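Local coordinates for protein minor fimbrium subunit Mfa5 (PDB 6TO1) that serves as an accessory subunit of the minor fimbriae, the surface pili that mediate biofilm formation and adhesion to host cells and other oral bacteria, at residues A[483-488]-A[629-634]. Sequence-based numbering, arbitrary orientation. Where two conformers were deposited one is given.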
ATOM      1  N   ILE A 483     -38.030 -10.053 -13.451  1.00 26.21           N
ATOM      2  CA  ILE A 483     -36.671  -9.534 -13.230  1.00 23.51           C
ATOM      3  C   ILE A 483     -35.747  -9.987 -14.352  1.00 20.77           C
ATOM      4  O   ILE A 483     -35.723 -11.181 -14.705  1.00 21.40           O
ATOM      5  CB  ILE A 483     -36.133 -10.002 -11.869  1.00 26.41           C
ATOM      6  CG1 ILE A 483     -36.927  -9.345 -10.748  1.00 27.62           C
ATOM      7  CG2 ILE A 483     -34.621  -9.706 -11.775  1.00 30.64           C
ATOM      8  CD1 ILE A 483     -36.692 -10.017  -9.406  1.00 41.65           C
ATOM      9  N   PRO A 484     -34.898  -9.113 -14.890  1.00 27.10           N
ATOM     10  CA  PRO A 484     -33.934  -9.562 -15.898  1.00 31.65           C
ATOM     11  C   PRO A 484     -32.815 -10.401 -15.297  1.00 27.95           C
ATOM     12  O   PRO A 484     -32.442 -10.252 -14.135  1.00 29.50           O
ATOM     13  CB  PRO A 484     -33.380  -8.251 -16.470  1.00 33.25           C
ATOM     14  CG  PRO A 484     -33.443  -7.301 -15.307  1.00 43.05           C
ATOM     15  CD  PRO A 484     -34.718  -7.689 -14.539  1.00 32.66           C
ATOM     16  N   VAL A 485     -32.269 -11.277 -16.108  1.00 27.16           N
ATOM     17  CA  VAL A 485     -31.118 -12.064 -15.695  1.00 24.04           C
ATOM     18  C   VAL A 485     -29.846 -11.337 -16.116  1.00 24.84           C
ATOM     19  O   VAL A 485     -29.866 -10.452 -16.970  1.00 24.58           O
ATOM     20  CB  VAL A 485     -31.146 -13.485 -16.282  1.00 24.33           C
ATOM     21  CG1 VAL A 485     -32.332 -14.266 -15.716  1.00 25.56           C
ATOM     22  CG2 VAL A 485     -31.196 -13.454 -17.788  1.00 31.84           C
ATOM     23  N   ASN A 486     -28.730 -11.730 -15.524  1.00 24.73           N
ATOM     24  CA  ASN A 486     -27.419 -11.182 -15.871  1.00 24.57           C
ATOM     25  C   ASN A 486     -26.701 -12.185 -16.763  1.00 25.72           C
ATOM     26  O   ASN A 486     -26.254 -13.240 -16.301  1.00 28.24           O
ATOM     27  CB  ASN A 486     -26.595 -10.875 -14.625  1.00 26.26           C
ATOM     28  CG  ASN A 486     -25.234 -10.271 -14.963  1.00 28.77           C
ATOM     29  OD1 ASN A 486     -24.625 -10.611 -15.986  1.00 27.60           O
ATOM     30  ND2 ASN A 486     -24.738  -9.385 -14.087  1.00 25.73           N
ATOM     31  N   THR A 487     -26.566 -11.839 -18.034  1.00 30.56           N
ATOM     32  CA  THR A 487     -25.936 -12.702 -19.020  1.00 33.52           C
ATOM     33  C   THR A 487     -24.492 -12.327 -19.312  1.00 40.31           C
ATOM     34  O   THR A 487     -23.870 -12.945 -20.178  1.00 36.47           O
ATOM     35  CB  THR A 487     -26.737 -12.648 -20.328  1.00 40.50           C
ATOM     36  OG1 THR A 487     -26.724 -11.306 -20.834  1.00 41.08           O
ATOM     37  CG2 THR A 487     -28.183 -13.049 -20.077  1.00 43.18           C
ATOM     38  N   THR A 488     -23.946 -11.341 -18.616  1.00 27.24           N
ATOM     39  CA  THR A 488     -22.583 -10.874 -18.863  1.00 29.67           C
ATOM     40  C   THR A 488     -21.573 -11.300 -17.814  1.00 35.44           C
ATOM     41  O   THR A 488     -20.444 -11.671 -18.150  1.00 27.41           O
ATOM     42  CB  THR A 488     -22.584  -9.346 -18.963  1.00 29.29           C
ATOM     43  OG1 THR A 488     -23.031  -8.768 -17.734  1.00 51.58           O
ATOM     44  CG2 THR A 488     -23.495  -8.915 -20.072  1.00 32.67           C
ATOM     45  N   SER A 629     -40.300 -22.780 -11.039  1.00 25.18           N
ATOM     46  CA  SER A 629     -38.934 -22.795 -11.555  1.00 22.84           C
ATOM     47  C   SER A 629     -38.097 -21.840 -10.712  1.00 19.36           C
ATOM     48  O   SER A 629     -38.621 -21.107  -9.873  1.00 22.59           O
ATOM     49  CB  SER A 629     -38.862 -22.354 -13.012  1.00 23.76           C
ATOM     50  OG  SER A 629     -39.127 -20.944 -13.099  1.00 24.56           O
ATOM     51  N   TRP A 630     -36.793 -21.792 -10.992  1.00 26.79           N
ATOM     52  CA  TRP A 630     -35.943 -20.835 -10.288  1.00 25.28           C
ATOM     53  C   TRP A 630     -36.291 -19.392 -10.616  1.00 21.19           C
ATOM     54  O   TRP A 630     -36.035 -18.508  -9.789  1.00 22.46           O
ATOM     55  CB  TRP A 630     -34.474 -21.119 -10.580  1.00 26.82           C
ATOM     56  CG  TRP A 630     -33.965 -20.812 -11.929  1.00 24.76           C
ATOM     57  CD1 TRP A 630     -33.798 -21.684 -12.959  1.00 32.24           C
ATOM     58  CD2 TRP A 630     -33.453 -19.555 -12.377  1.00 24.77           C
ATOM     59  NE1 TRP A 630     -33.238 -21.046 -14.039  1.00 26.12           N
ATOM     60  CE2 TRP A 630     -33.027 -19.732 -13.707  1.00 28.97           C
ATOM     61  CE3 TRP A 630     -33.338 -18.286 -11.786  1.00 23.01           C
ATOM     62  CZ2 TRP A 630     -32.481 -18.694 -14.461  1.00 30.05           C
ATOM     63  CZ3 TRP A 630     -32.791 -17.249 -12.540  1.00 22.68           C
ATOM     64  CH2 TRP A 630     -32.371 -17.465 -13.864  1.00 26.36           C
ATOM     65  N   LYS A 631     -36.903 -19.133 -11.768  0.53 22.22           N
ATOM     66  CA  LYS A 631     -37.339 -17.781 -12.091  0.53 24.69           C
ATOM     67  C   LYS A 631     -38.751 -17.475 -11.614  0.53 22.59           C
ATOM     68  O   LYS A 631     -39.099 -16.303 -11.443  0.53 21.52           O
ATOM     69  CB  LYS A 631     -37.264 -17.545 -13.602  0.53 24.78           C
ATOM     70  CG  LYS A 631     -35.884 -17.763 -14.199  0.53 27.10           C
ATOM     71  CD  LYS A 631     -35.889 -17.515 -15.707  0.53 20.24           C
ATOM     72  CE  LYS A 631     -35.472 -16.088 -16.052  0.53 24.08           C
ATOM     73  NZ  LYS A 631     -36.365 -15.072 -15.457  0.53 31.20           N
ATOM     74  N   LYS A 632     -39.582 -18.492 -11.414  1.00 21.87           N
ATOM     75  CA  LYS A 632     -40.964 -18.304 -10.977  1.00 23.26           C
ATOM     76  C   LYS A 632     -41.204 -19.344  -9.891  1.00 25.93           C
ATOM     77  O   LYS A 632     -41.757 -20.419 -10.145  1.00 26.97           O
ATOM     78  CB  LYS A 632     -41.932 -18.459 -12.154  1.00 26.60           C
ATOM     79  CG  LYS A 632     -41.797 -17.351 -13.199  1.00 26.06           C
ATOM     80  CD  LYS A 632     -42.102 -15.970 -12.611  1.00 26.90           C
ATOM     81  CE  LYS A 632     -41.908 -14.857 -13.669  1.00 25.01           C
ATOM     82  NZ  LYS A 632     -42.036 -13.515 -13.020  1.00 34.87           N
ATOM     83  N   PRO A 633     -40.768 -19.063  -8.663  1.00 22.29           N
ATOM     84  CA  PRO A 633     -40.615 -20.129  -7.664  1.00 22.15           C
ATOM     85  C   PRO A 633     -41.768 -20.285  -6.691  1.00 20.34           C
ATOM     86  O   PRO A 633     -41.630 -21.083  -5.761  1.00 26.60           O
ATOM     87  CB  PRO A 633     -39.364 -19.659  -6.913  1.00 21.60           C
ATOM     88  CG  PRO A 633     -39.601 -18.164  -6.824  1.00 22.36           C
ATOM     89  CD  PRO A 633     -40.093 -17.814  -8.236  1.00 22.30           C
ATOM     90  N   ALA A 634     -42.859 -19.536  -6.860  1.00 24.34           N
ATOM     91  CA  ALA A 634     -43.977 -19.537  -5.914  1.00 21.50           C
ATOM     92  C   ALA A 634     -45.269 -19.819  -6.681  1.00 22.03           C
ATOM     93  O   ALA A 634     -45.903 -18.909  -7.226  1.00 22.46           O
ATOM     94  CB  ALA A 634     -44.061 -18.204  -5.158  1.00 22.23           C
TER
HETATM   95  O   HOH W   1     -35.636 -12.428 -17.032  1.00 39.77           O
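Lys631 reaches along its neighbour Trp630 to meet Val485 and, through a water, the backbone of Ile483. Its CB stands above one face of the indole. CG drops closer and sits over the ring centre, 3.2 Å above the plane, consistent with a CH-pi contact between adjacent residues. CD continues over the same face, above the CZ2 side. The bends at chi3 (94°) and chi4 (-60°) then turn the end toward 483-488. CE packs on Val485 CG1 at 3.6 Å, and the two side chains lie roughly perpendicular. NZ stays 4.0 Å from Ile483 O. One water spans this gap: it donates a hydrogen bond to Ile483 O at 2.6 Å and accepts one from Lys631 NZ at 3.2 Å. Lys631 was modelled in two conformers, so its water link is less certain.

Val485 CG1 also meets the indole at its edge, near the ring plane, 3.7 Å from Trp630 CH2. Rotation of the valine (chi1 -65°) directs this methyl at both partners. Phe498 completes the apolar patch: it touches Val485 and Lys631 and packs edge-to-face with Trp630. At the far side of the indole, Trp630 NE1 hydrogen-bonds Glu589 OE1.

The loop between helix 475-480 and strand 498-499 thus meets the loop between strands 624-628 and 634-643, near the junction of the middle and last modelled domains. Ser629 OG shapes the latter as an ST motif, accepting from Lys632 N at 3.0 Å. Only 121 Å² is buried. One methyl touches both the lysine CE and the indole edge, and the lysine's polar link to the Ile483 carbonyl runs through water, not directly.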